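Local coordinates for malate dehydrogenase (Porphyromonas gingivalis, PDB 3FI9), which probably catalyses the reversible oxidation of malate to oxaloacetate with NAD(+) as acceptor, at residues A[81-85]-A[124-128]; A[149-153]-A[239-244]. All coordinates share one frame; numbering follows the deposited sequence.

Contact 1 (A[81-85]-A[124-128]); sequences VSSGG and IIFNP
Ser82 and Ile124 pair across two neighbouring parallel strands, at the C-terminal ends of 77-82 and 121-124. Ile125 N donates to Ser82 O at 3.0 Å, with an N-H...O angle of 154°. Ile125 sets CG1 tightly against the same carbonyl, 3.5 Å from Ser82 O, and CG1 meets Ser83 CB at 3.8 Å. On the sheet face shared by Ser82 and Ile124, both side chains touch Leu108 of helix 94-115. Met24 and Ile20 of helix 19-30 press on Ile125.

Beyond these C-terminal ends of the Rossmann-fold strands the chains lie in loops, where the dinucleotide is expected to bind. Ile125, Phe126 and Asn127 are predicted to bind NAD(+), and Asn127 also the substrate. The peptide bond before Pro128 is cis. Pro128 stands at the N-cap position of helix 129-140, and Asn127 OD1 accepts from Ala129 N.

The buried Phe126 ring completes the tight part. CG sits between the backbone N and the carbonyl carbon (chi1 62°), which turns the ring against 82-85. Gly85 CA lies over one face in a CH-pi contact, 3.9 Å from the ring centroid. Gly84 O hangs over the rim of that face. Ile124 CG2 lies 3.8 Å from the plane on the opposite face, toward the rim. Ser82 OG comes to the ring edge, 3.5 Å from CE2 of Phe126. The same oxygen accepts from Gly84 N at 2.8 Å in an ST turn, which holds the hydroxyl in place. The solvent side is Gly85; residues 86-92 after it are not modelled, consistent with a mobile loop.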
loop_
_atom_site.group_PDB
_atom_site.type_symbol
_atom_site.label_atom_id
_atom_site.label_comp_id
_atom_site.label_asym_id
_atom_site.label_seq_id
_atom_site.Cartn_x
_atom_site.Cartn_y
_atom_site.Cartn_z
ATOM N N VAL A 81 -1.468 -7.419 14.874
ATOM C CA VAL A 81 -2.622 -7.295 13.991
ATOM C C VAL A 81 -2.716 -8.569 13.202
ATOM O O VAL A 81 -1.789 -8.904 12.499
ATOM C CB VAL A 81 -2.446 -6.121 12.996
ATOM C CG1 VAL A 81 -3.605 -6.095 11.929
ATOM C CG2 VAL A 81 -2.346 -4.817 13.771
ATOM N N SER A 82 -3.849 -9.265 13.277
ATOM C CA SER A 82 -4.002 -10.515 12.492
ATOM C C SER A 82 -5.051 -10.545 11.415
ATOM O O SER A 82 -6.236 -10.307 11.701
ATOM C CB SER A 82 -4.280 -11.725 13.396
ATOM O OG SER A 82 -4.462 -12.893 12.589
ATOM N N SER A 83 -4.625 -10.872 10.191
ATOM C CA SER A 83 -5.567 -11.258 9.161
ATOM C C SER A 83 -5.397 -12.724 8.891
ATOM O O SER A 83 -5.602 -13.160 7.778
ATOM C CB SER A 83 -5.357 -10.511 7.841
ATOM O OG SER A 83 -3.979 -10.557 7.489
ATOM N N GLY A 84 -4.979 -13.486 9.893
ATOM C CA GLY A 84 -4.675 -14.898 9.628
ATOM C C GLY A 84 -5.857 -15.768 9.933
ATOM O O GLY A 84 -5.850 -16.469 10.926
ATOM N N GLY A 85 -6.872 -15.735 9.077
ATOM C CA GLY A 85 -8.036 -16.613 9.244
ATOM C C GLY A 85 -7.834 -18.054 8.736
ATOM O O GLY A 85 -6.709 -18.453 8.402
ATOM N N ILE A 124 -8.044 -8.089 15.569
ATOM C CA ILE A 124 -8.393 -9.278 14.854
ATOM C C ILE A 124 -9.265 -8.842 13.671
ATOM O O ILE A 124 -10.243 -8.113 13.884
ATOM C CB ILE A 124 -9.207 -10.191 15.769
ATOM C CG1 ILE A 124 -8.412 -10.580 17.044
ATOM C CG2 ILE A 124 -9.667 -11.420 14.978
ATOM C CD1 ILE A 124 -7.131 -11.335 16.718
ATOM N N ILE A 125 -8.940 -9.244 12.442
ATOM C CA ILE A 125 -9.756 -8.739 11.333
ATOM C C ILE A 125 -10.444 -9.823 10.504
ATOM O O ILE A 125 -11.326 -9.521 9.689
ATOM C CB ILE A 125 -8.973 -7.776 10.403
ATOM C CG1 ILE A 125 -8.185 -8.542 9.337
ATOM C CG2 ILE A 125 -8.158 -6.739 11.260
ATOM C CD1 ILE A 125 -7.964 -7.703 8.075
ATOM N N PHE A 126 -10.101 -11.071 10.765
ATOM C CA PHE A 126 -10.688 -12.177 10.050
ATOM C C PHE A 126 -12.086 -12.540 10.584
ATOM O O PHE A 126 -12.393 -12.419 11.776
ATOM C CB PHE A 126 -9.729 -13.377 9.935
ATOM C CG PHE A 126 -9.303 -13.988 11.262
ATOM C CD1 PHE A 126 -10.032 -15.030 11.836
ATOM C CD2 PHE A 126 -8.151 -13.569 11.891
ATOM C CE1 PHE A 126 -9.605 -15.624 13.037
ATOM C CE2 PHE A 126 -7.718 -14.153 13.096
ATOM C CZ PHE A 126 -8.466 -15.176 13.677
ATOM N N ASN A 127 -12.960 -12.911 9.667
ATOM C CA ASN A 127 -14.352 -13.118 10.026
ATOM C C ASN A 127 -14.643 -14.528 10.512
ATOM O O ASN A 127 -13.877 -15.445 10.241
ATOM C CB ASN A 127 -15.255 -12.733 8.859
ATOM C CG ASN A 127 -15.643 -11.271 8.911
ATOM O OD1 ASN A 127 -15.895 -10.722 9.990
ATOM N ND2 ASN A 127 -15.655 -10.626 7.774
ATOM N N PRO A 128 -15.753 -14.698 11.242
ATOM C CA PRO A 128 -16.677 -13.619 11.621
ATOM C C PRO A 128 -16.127 -12.856 12.833
ATOM O O PRO A 128 -15.987 -13.446 13.903
ATOM C CB PRO A 128 -17.960 -14.378 11.976
ATOM C CG PRO A 128 -17.482 -15.730 12.432
ATOM C CD PRO A 128 -16.242 -16.040 11.652
#

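Contact 2 (A[149-153]-A[239-244]); sequences TLAGL and SPSYVS
The end of strand 147-150 and the turn after it run beside helix 238-251, with CA of Leu150 5.9 Å from CA of Ser244 and CA of Leu153 7.3 Å from CA of Pro240. Leu150 and Leu153 both point at the helix. Leu150 has CG anti to the backbone N (chi1 170°), and its two methyls divide between neighbouring parts of the helix. CD1 meets Val243 CG1 at 3.6 Å, the side chains crossing at about a right angle. CD2 rests on Pro240 CB at 3.7 Å. Strand 147-150 lies between the parallel Rossmann strands and the antiparallel strand 261-267 of the lactate/malate dehydrogenase fold, and Leu153 begins helix 153-166. Its CD2 packs on Val243 CG2 at 3.9 Å, while CD1 approaches Ser239 OG and the Pro240 ring. Ser244 OG touches Leu150 CB at 3.8 Å. Its hydroxyl is buried and donates to Pro240 O at 2.7 Å, one turn back; that carbonyl also takes Ser244 N. The second subunit borders this contact: its His56 packs on Leu153, and its Glu53 accepts a hydrogen bond from Ser239 N.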
loop_
_atom_site.group_PDB
_atom_site.type_symbol
_atom_site.label_atom_id
_atom_site.label_comp_id
_atom_site.label_asym_id
_atom_site.label_seq_id
_atom_site.Cartn_x
_atom_site.Cartn_y
_atom_site.Cartn_z
ATOM N N THR A 149 -11.642 -5.305 16.935
ATOM C CA THR A 149 -11.739 -5.853 15.604
ATOM C C THR A 149 -11.983 -4.727 14.598
ATOM O O THR A 149 -12.528 -3.700 14.945
ATOM C CB THR A 149 -12.920 -6.880 15.479
ATOM O OG1 THR A 149 -14.163 -6.225 15.772
ATOM C CG2 THR A 149 -12.761 -8.021 16.535
ATOM N N LEU A 150 -11.548 -4.931 13.358
ATOM C CA LEU A 150 -11.905 -4.068 12.243
ATOM C C LEU A 150 -13.432 -4.125 12.033
ATOM O O LEU A 150 -13.990 -5.204 11.781
ATOM C CB LEU A 150 -11.240 -4.596 10.968
ATOM C CG LEU A 150 -11.711 -3.931 9.680
ATOM C CD1 LEU A 150 -11.277 -2.447 9.748
ATOM C CD2 LEU A 150 -11.181 -4.663 8.403
ATOM N N ALA A 151 -14.083 -2.970 12.131
ATOM C CA ALA A 151 -15.506 -2.849 11.982
ATOM C C ALA A 151 -15.900 -1.548 11.287
ATOM O O ALA A 151 -17.094 -1.249 11.210
ATOM C CB ALA A 151 -16.195 -2.937 13.357
ATOM N N GLY A 152 -14.918 -0.778 10.796
ATOM C CA GLY A 152 -15.185 0.609 10.305
ATOM C C GLY A 152 -15.591 0.673 8.820
ATOM O O GLY A 152 -16.065 1.711 8.319
ATOM N N LEU A 153 -15.349 -0.411 8.087
ATOM C CA LEU A 153 -15.614 -0.401 6.627
ATOM C C LEU A 153 -17.079 -0.177 6.299
ATOM O O LEU A 153 -17.373 0.383 5.252
ATOM C CB LEU A 153 -15.093 -1.659 5.896
ATOM C CG LEU A 153 -13.563 -1.886 5.859
ATOM C CD1 LEU A 153 -13.175 -3.005 4.850
ATOM C CD2 LEU A 153 -12.758 -0.611 5.518
ATOM N N SER A 239 -8.349 -1.621 1.509
ATOM C CA SER A 239 -9.062 -0.886 2.571
ATOM C C SER A 239 -9.033 -1.557 3.964
ATOM O O SER A 239 -8.787 -0.877 4.950
ATOM C CB SER A 239 -10.474 -0.404 2.154
ATOM O OG SER A 239 -11.283 -1.502 1.655
ATOM N N PRO A 240 -9.264 -2.891 4.044
ATOM C CA PRO A 240 -9.183 -3.504 5.349
ATOM C C PRO A 240 -7.792 -3.347 5.925
ATOM O O PRO A 240 -7.653 -3.228 7.118
ATOM C CB PRO A 240 -9.458 -4.996 5.099
ATOM C CG PRO A 240 -9.339 -5.197 3.633
ATOM C CD PRO A 240 -9.558 -3.874 2.967
ATOM N N SER A 241 -6.784 -3.371 5.071
ATOM C CA SER A 241 -5.402 -3.235 5.516
ATOM C C SER A 241 -5.169 -1.855 6.085
ATOM O O SER A 241 -4.765 -1.682 7.251
ATOM C CB SER A 241 -4.444 -3.451 4.344
ATOM O OG SER A 241 -3.170 -2.925 4.714
ATOM N N TYR A 242 -5.415 -0.839 5.262
ATOM C CA TYR A 242 -5.131 0.519 5.686
ATOM C C TYR A 242 -5.894 0.872 6.992
ATOM O O TYR A 242 -5.327 1.418 7.932
ATOM C CB TYR A 242 -5.506 1.518 4.580
ATOM C CG TYR A 242 -5.293 2.922 5.017
ATOM C CD1 TYR A 242 -4.010 3.475 5.064
ATOM C CD2 TYR A 242 -6.371 3.722 5.344
ATOM C CE1 TYR A 242 -3.819 4.818 5.478
ATOM C CE2 TYR A 242 -6.180 5.009 5.767
ATOM C CZ TYR A 242 -4.917 5.541 5.844
ATOM O OH TYR A 242 -4.812 6.860 6.232
ATOM N N VAL A 243 -7.170 0.510 7.060
ATOM C CA VAL A 243 -7.998 0.937 8.214
ATOM C C VAL A 243 -7.519 0.250 9.526
ATOM O O VAL A 243 -7.315 0.907 10.577
ATOM C CB VAL A 243 -9.514 0.760 7.919
ATOM C CG1 VAL A 243 -10.354 1.034 9.190
ATOM C CG2 VAL A 243 -9.923 1.718 6.732
ATOM N N SER A 244 -7.246 -1.053 9.413
ATOM C CA SER A 244 -6.672 -1.822 10.522
ATOM C C SER A 244 -5.352 -1.209 11.011
ATOM O O SER A 244 -5.078 -1.142 12.215
ATOM C CB SER A 244 -6.437 -3.267 10.062
ATOM O OG SER A 244 -7.703 -3.917 9.762
#

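Both contacts sit at the C-terminal ends of strands in one sheet, their centres about 10 Å apart. Contact 1 is partly buried: a backbone bond joins two strands at its inner end, and loops at a predicted NAD(+) site form its outer end. Contact 2 is buried and mostly apolar between its segments, with a helix packed against a strand end and a turn, and it borders the second subunit. Ile125 joins them. Its CG2 lies 3.2 Å from Ser244 OG and 3.8 Å from Leu150 CB. Strands 121-124 and 147-150 are neighbours, so Ile124 O also packs on Thr149 CB.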